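Local coordinates for tetratricopeptide TPR_2 repeat protein (Thermobaculum terrenum, PDB 5DJS), which is of unknown function but joins an array of tetratricopeptide repeats to a GT-B-type region of glycosyl transferase family 41 that holds uridine-5'-diphosphate, at residues V435-G440 against E459-T464; C335-S340 against L414-Y419. The protein carries 1 engineered substitution. All blocks are in the same frame, centred on the assembly; numbering follows the deposited sequence.

Interaction 1: residues V435-G440 against E459-T464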
loop_
_atom_site.group_PDB
_atom_site.type_symbol
_atom_site.label_atom_id
_atom_site.label_comp_id
_atom_site.label_asym_id
_atom_site.label_seq_id
_atom_site.Cartn_x
_atom_site.Cartn_y
_atom_site.Cartn_z
ATOM N N VAL A 435 15.304 -12.619 -3.414
ATOM C CA VAL A 435 15.119 -11.175 -3.283
ATOM C C VAL A 435 16.216 -10.620 -2.387
ATOM O O VAL A 435 16.375 -11.093 -1.261
ATOM C CB VAL A 435 13.749 -10.848 -2.649
ATOM C CG1 VAL A 435 13.530 -9.342 -2.546
ATOM C CG2 VAL A 435 12.614 -11.482 -3.447
ATOM N N VAL A 436 16.956 -9.622 -2.876
ATOM C CA VAL A 436 17.952 -8.913 -2.068
ATOM C C VAL A 436 17.295 -7.644 -1.505
ATOM O O VAL A 436 16.555 -6.965 -2.219
ATOM C CB VAL A 436 19.192 -8.526 -2.897
ATOM C CG1 VAL A 436 20.305 -7.983 -2.001
ATOM C CG2 VAL A 436 19.702 -9.725 -3.704
ATOM N N THR A 437 17.549 -7.346 -0.226
ATOM C CA THR A 437 16.955 -6.195 0.470
ATOM C C THR A 437 17.952 -5.537 1.398
ATOM O O THR A 437 18.946 -6.154 1.782
ATOM C CB THR A 437 15.757 -6.590 1.362
ATOM O OG1 THR A 437 16.211 -7.303 2.523
ATOM C CG2 THR A 437 14.801 -7.480 0.629
ATOM N N LEU A 438 17.666 -4.286 1.760
ATOM C CA LEU A 438 18.286 -3.641 2.915
ATOM C C LEU A 438 17.306 -3.711 4.097
ATOM O O LEU A 438 16.115 -3.431 3.951
ATOM C CB LEU A 438 18.649 -2.189 2.601
ATOM C CG LEU A 438 19.276 -1.350 3.731
ATOM C CD1 LEU A 438 20.626 -1.905 4.149
ATOM C CD2 LEU A 438 19.420 0.116 3.336
ATOM N N GLU A 439 17.813 -4.109 5.260
ATOM C CA GLU A 439 17.053 -4.054 6.501
ATOM C C GLU A 439 17.234 -2.642 7.047
ATOM O O GLU A 439 18.304 -2.307 7.566
ATOM C CB GLU A 439 17.558 -5.121 7.489
ATOM C CG GLU A 439 16.744 -5.256 8.762
ATOM C CD GLU A 439 17.233 -6.379 9.664
ATOM O OE1 GLU A 439 16.494 -7.381 9.790
ATOM O OE2 GLU A 439 18.344 -6.263 10.242
ATOM N N GLY A 440 16.208 -1.804 6.879
ATOM C CA GLY A 440 16.182 -0.452 7.449
ATOM C C GLY A 440 15.910 -0.474 8.949
ATOM O O GLY A 440 15.390 -1.451 9.473
ATOM N N GLU A 459 20.521 -14.754 4.583
ATOM C CA GLU A 459 21.711 -14.449 3.783
ATOM C C GLU A 459 21.425 -13.439 2.659
ATOM O O GLU A 459 22.363 -12.866 2.102
ATOM C CB GLU A 459 22.321 -15.737 3.214
ATOM C CG GLU A 459 21.546 -16.337 2.059
ATOM C CD GLU A 459 21.778 -17.821 1.915
ATOM O OE1 GLU A 459 20.998 -18.592 2.503
ATOM O OE2 GLU A 459 22.738 -18.215 1.220
ATOM N N LEU A 460 20.148 -13.227 2.328
ATOM C CA LEU A 460 19.736 -12.183 1.383
ATOM C C LEU A 460 19.354 -10.839 2.045
ATOM O O LEU A 460 18.743 -9.982 1.405
ATOM C CB LEU A 460 18.564 -12.694 0.537
ATOM C CG LEU A 460 18.726 -14.047 -0.155
ATOM C CD1 LEU A 460 17.553 -14.310 -1.083
ATOM C CD2 LEU A 460 20.024 -14.108 -0.943
ATOM N N VAL A 461 19.752 -10.632 3.299
ATOM C CA VAL A 461 19.343 -9.456 4.070
ATOM C C VAL A 461 20.577 -8.638 4.468
ATOM O O VAL A 461 21.310 -9.009 5.382
ATOM C CB VAL A 461 18.536 -9.877 5.328
ATOM C CG1 VAL A 461 18.163 -8.674 6.174
ATOM C CG2 VAL A 461 17.281 -10.651 4.920
ATOM N N SER A 462 20.789 -7.514 3.793
ATOM C CA SER A 462 21.901 -6.626 4.113
ATOM C C SER A 462 21.517 -5.673 5.231
ATOM O O SER A 462 20.357 -5.318 5.365
ATOM C CB SER A 462 22.318 -5.833 2.880
ATOM O OG SER A 462 21.212 -5.157 2.318
ATOM N N ARG A 463 22.498 -5.296 6.043
ATOM C CA ARG A 463 22.344 -4.264 7.069
ATOM C C ARG A 463 22.989 -2.937 6.627
ATOM O O ARG A 463 22.837 -1.935 7.320
ATOM C CB ARG A 463 22.969 -4.721 8.402
ATOM C CG ARG A 463 22.573 -6.124 8.874
ATOM C CD ARG A 463 23.799 -6.954 9.254
ATOM N NE ARG A 463 23.506 -8.391 9.326
ATOM C CZ ARG A 463 23.126 -9.067 10.418
ATOM N NH1 ARG A 463 22.973 -8.469 11.603
ATOM N NH2 ARG A 463 22.888 -10.377 10.322
ATOM N N THR A 464 23.730 -2.942 5.512
ATOM C CA THR A 464 24.312 -1.725 4.921
ATOM C C THR A 464 24.167 -1.729 3.408
ATOM O O THR A 464 23.972 -2.769 2.783
ATOM C CB THR A 464 25.812 -1.578 5.226
ATOM O OG1 THR A 464 26.520 -2.691 4.674
ATOM C CG2 THR A 464 26.069 -1.509 6.720
#
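T437 and V461 pair in parallel register, and the backbone bonds between these two short strands are not of equal strength. The amide of T437 reaches L460 O at 3.3 Å, a weak bond. S462 N gives a firmer one to T437 O, 3.0 Å long. E439 N meets S462 O at 2.8 Å, nearly straight at 172°. T437 O accepts a second donor as well. S462 OG lies between its own backbone N and carbonyl carbon (chi1 54°), which turns it back across the gap to hydrogen-bond T437 O. It arrives from the face of the carbonyl plane opposite to S462 N, so one residue grips this oxygen twice and the hydroxyl finds its acceptor in the neighbouring strand.

The two strands close a right-handed beta-alpha-beta unit through helix 447-454, and strand 461-462 is the outermost of the parallel sheet within the chain. T437 and V461 face that helix, touching L452, whereas S462 lies under helix 465-477 beside Y468. On this second face CD1 of L438, its CG anti to the backbone N, stretches over the turn into helix 465-477 and comes 3.5 Å from T464 N. T464 caps the helix through OG1, which accepts from E467 N. CG1 of V461 packs obliquely on CB of E439 at 3.8 Å. The carboxylate of E439 runs past it to form a salt bridge with R453, and its OE2 remains 5.3 Å from R463 NH1, too far for direct contact.

Interaction 2: residues C335-S340 against L414-Y419. With UDP (uridine-5'-diphosphate), chain E.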
loop_
_atom_site.group_PDB
_atom_site.type_symbol
_atom_site.label_atom_id
_atom_site.label_comp_id
_atom_site.label_asym_id
_atom_site.label_seq_id
_atom_site.Cartn_x
_atom_site.Cartn_y
_atom_site.Cartn_z
ATOM N N CYS A 335 12.864 -5.792 -10.555
ATOM C CA CYS A 335 12.187 -5.056 -9.472
ATOM C C CYS A 335 10.826 -4.573 -9.938
ATOM O O CYS A 335 10.735 -3.598 -10.678
ATOM C CB CYS A 335 13.016 -3.867 -8.989
ATOM S SG CYS A 335 12.156 -2.910 -7.725
ATOM N N PHE A 336 9.769 -5.255 -9.497
ATOM C CA PHE A 336 8.417 -4.979 -9.977
ATOM C C PHE A 336 7.605 -4.102 -9.007
ATOM O O PHE A 336 6.386 -4.263 -8.859
ATOM C CB PHE A 336 7.687 -6.295 -10.302
ATOM C CG PHE A 336 8.411 -7.192 -11.278
ATOM C CD1 PHE A 336 9.410 -6.714 -12.146
ATOM C CD2 PHE A 336 8.061 -8.532 -11.353
ATOM C CE1 PHE A 336 10.056 -7.569 -13.027
ATOM C CE2 PHE A 336 8.698 -9.387 -12.239
ATOM C CZ PHE A 336 9.693 -8.905 -13.079
ATOM N N ASN A 337 8.289 -3.134 -8.405
ATOM C CA ASN A 337 7.699 -2.222 -7.435
ATOM C C ASN A 337 7.224 -0.888 -8.051
ATOM O O ASN A 337 7.725 -0.445 -9.096
ATOM C CB ASN A 337 8.707 -1.962 -6.311
ATOM C CG ASN A 337 8.819 -3.130 -5.358
ATOM O OD1 ASN A 337 7.813 -3.624 -4.878
ATOM N ND2 ASN A 337 10.033 -3.565 -5.070
ATOM N N ARG A 338 6.239 -0.281 -7.382
ATOM C CA ARG A 338 5.742 1.069 -7.679
ATOM C C ARG A 338 6.886 2.066 -7.851
ATOM O O ARG A 338 7.908 1.979 -7.149
ATOM C CB ARG A 338 4.845 1.579 -6.534
ATOM C CG ARG A 338 3.513 0.860 -6.391
ATOM C CD ARG A 338 2.572 1.537 -5.392
ATOM N NE ARG A 338 2.861 1.229 -3.975
ATOM C CZ ARG A 338 3.235 2.104 -3.037
ATOM N NH1 ARG A 338 3.402 3.391 -3.320
ATOM N NH2 ARG A 338 3.450 1.693 -1.792
ATOM N N LEU A 339 6.689 3.033 -8.745
ATOM C CA LEU A 339 7.744 3.992 -9.077
ATOM C C LEU A 339 8.098 4.939 -7.932
ATOM O O LEU A 339 9.233 5.419 -7.848
ATOM C CB LEU A 339 7.386 4.763 -10.343
ATOM C CG LEU A 339 7.214 3.876 -11.592
ATOM C CD1 LEU A 339 6.743 4.711 -12.766
ATOM C CD2 LEU A 339 8.491 3.126 -11.967
ATOM N N SER A 340 7.149 5.169 -7.026
ATOM C CA SER A 340 7.399 5.954 -5.809
ATOM C C SER A 340 8.518 5.387 -4.921
ATOM O O SER A 340 9.215 6.134 -4.213
ATOM C CB SER A 340 6.107 6.075 -4.998
ATOM O OG SER A 340 5.316 4.916 -5.155
ATOM N N LEU A 414 15.436 -7.452 -6.857
ATOM C CA LEU A 414 16.008 -6.394 -6.017
ATOM C C LEU A 414 14.884 -5.618 -5.355
ATOM O O LEU A 414 13.935 -5.214 -6.025
ATOM C CB LEU A 414 16.867 -5.450 -6.859
ATOM C CG LEU A 414 18.052 -6.089 -7.583
ATOM C CD1 LEU A 414 18.713 -5.088 -8.518
ATOM C CD2 LEU A 414 19.066 -6.637 -6.596
ATOM N N ASP A 415 14.997 -5.418 -4.047
ATOM C CA ASP A 415 13.973 -4.710 -3.264
ATOM C C ASP A 415 14.350 -3.247 -3.109
ATOM O O ASP A 415 15.531 -2.903 -3.124
ATOM C CB ASP A 415 13.843 -5.358 -1.888
ATOM C CG ASP A 415 12.807 -4.691 -0.998
ATOM O OD1 ASP A 415 11.703 -4.390 -1.499
ATOM O OD2 ASP A 415 13.106 -4.467 0.207
ATOM N N THR A 416 13.340 -2.396 -2.956
ATOM C CA THR A 416 13.549 -0.950 -2.848
ATOM C C THR A 416 13.891 -0.484 -1.429
ATOM O O THR A 416 13.655 -1.184 -0.441
ATOM C CB THR A 416 12.315 -0.182 -3.339
ATOM O OG1 THR A 416 11.143 -0.712 -2.712
ATOM C CG2 THR A 416 12.166 -0.320 -4.847
ATOM N N LEU A 417 14.479 0.703 -1.367
ATOM C CA LEU A 417 14.720 1.419 -0.123
ATOM C C LEU A 417 14.456 2.924 -0.370
ATOM O O LEU A 417 14.511 3.371 -1.521
ATOM C CB LEU A 417 16.158 1.196 0.358
ATOM C CG LEU A 417 17.286 1.467 -0.652
ATOM C CD1 LEU A 417 18.339 2.439 -0.130
ATOM C CD2 LEU A 417 17.941 0.165 -1.075
ATOM N N PRO A 418 14.148 3.709 0.669
ATOM C CA PRO A 418 13.926 3.257 2.055
ATOM C C PRO A 418 12.565 2.592 2.327
ATOM O O PRO A 418 12.358 2.074 3.439
ATOM C CB PRO A 418 14.033 4.561 2.857
ATOM C CG PRO A 418 13.585 5.608 1.902
ATOM C CD PRO A 418 14.107 5.177 0.561
ATOM N N TYR A 419 11.648 2.638 1.354
ATOM C CA TYR A 419 10.347 1.992 1.464
ATOM C C TYR A 419 10.492 0.587 0.833
ATOM O O TYR A 419 10.513 0.422 -0.403
ATOM C CB TYR A 419 9.283 2.849 0.762
ATOM C CG TYR A 419 7.806 2.518 0.998
ATOM C CD1 TYR A 419 7.301 1.220 0.833
ATOM C CD2 TYR A 419 6.886 3.528 1.299
ATOM C CE1 TYR A 419 5.943 0.934 1.002
ATOM C CE2 TYR A 419 5.529 3.248 1.467
ATOM C CZ TYR A 419 5.061 1.945 1.317
ATOM O OH TYR A 419 3.731 1.632 1.481
HETATM N N1 UDP E . 0.754 -5.688 -9.930
HETATM C C2 UDP E . 0.169 -5.949 -11.203
HETATM N N3 UDP E . 0.734 -5.446 -12.316
HETATM C C4 UDP E . 1.850 -4.701 -12.251
HETATM C C5 UDP E . 2.453 -4.430 -11.031
HETATM C C6 UDP E . 1.880 -4.940 -9.871
HETATM O O2 UDP E . -0.873 -6.638 -11.316
HETATM O O4 UDP E . 2.357 -4.246 -13.288
HETATM C "C1'" UDP E . 0.143 -6.241 -8.702
HETATM C "C2'" UDP E . 1.102 -7.230 -8.067
HETATM O "O2'" UDP E . 0.335 -8.375 -7.690
HETATM C "C3'" UDP E . 1.723 -6.464 -6.904
HETATM C "C4'" UDP E . 0.711 -5.372 -6.557
HETATM O "O4'" UDP E . -0.142 -5.245 -7.704
HETATM O "O3'" UDP E . 1.995 -7.293 -5.782
HETATM C "C5'" UDP E . 1.291 -3.994 -6.237
HETATM O "O5'" UDP E . 2.546 -4.049 -5.560
HETATM P PA UDP E . 3.445 -2.707 -5.438
HETATM O O1A UDP E . 2.620 -1.693 -4.683
HETATM O O2A UDP E . 3.959 -2.390 -6.824
HETATM O O3A UDP E . 4.749 -3.079 -4.553
HETATM P PB UDP E . 4.700 -3.729 -3.074
HETATM O O1B UDP E . 3.753 -4.890 -3.153
HETATM O O2B UDP E . 6.102 -4.195 -2.856
HETATM O O3B UDP E . 4.268 -2.602 -2.167
#
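C335 and L414 make the buried part of this contact. The sulphur, anti to its own backbone N (chi1 177°), points toward segment 414-419, where SG lies 3.4 Å from L414 O; the methyl CG2 of T416 also sits 3.9 Å from SG. T416 turns its hydroxyl the other way, OG1 donating in the carbonyl plane to Y419 O at 2.6 Å, a bond that spans the turn containing the cis peptide before P418. The side chain of N337 crosses T416 obliquely at longer range and ends beside the diphosphate.

Toward the solvent side fewer atoms meet, and R338, the one partly exposed residue among those that touch, spans the gap. Its chain bends at chi3 (-80°), bringing NE to O1A of UDP at 3.0 Å, while R338 N adds a weak bond to O2A. The guanidinium stands almost perpendicular to the Y419 ring (88°), with Y419 OH and UDP O1A both at its edge; R338 NH2 is 3.3 Å from Y419 OH. NH1 is hydrogen-bonded to Y123, whose ring also lies nearly parallel to that of Y419.

Both segments leave the C-terminal ends of adjacent parallel strands, 332-335 and 412-414, as in a Rossmann-like domain of the GT-B fold. W350 of helix 344-356 covers C335 and L414, and helix 465-477 packs against L414 through Y468 and A472.

How the interactions relate
The centres of interactions 1 and 2 lie 13 Å apart on one parallel sheet, and D415 joins them. Its backbone N is 2.9 Å from V436 O, a probable hydrogen bond that continues the sheet from 412-414 into 435-438, while its CB packs against CG2 of T437 at 3.4 Å. The D415 carboxylate reaches further both ways, to T448 of the helix packed on interaction 1 and to the amide of G421 in the UDP pocket. Interaction 2 touches the nucleotide directly through N337 and R338. Interaction 1 pairs the next two strands, at the edge of the sheet within this chain; the side chain of V435 is about 9 Å from UDP.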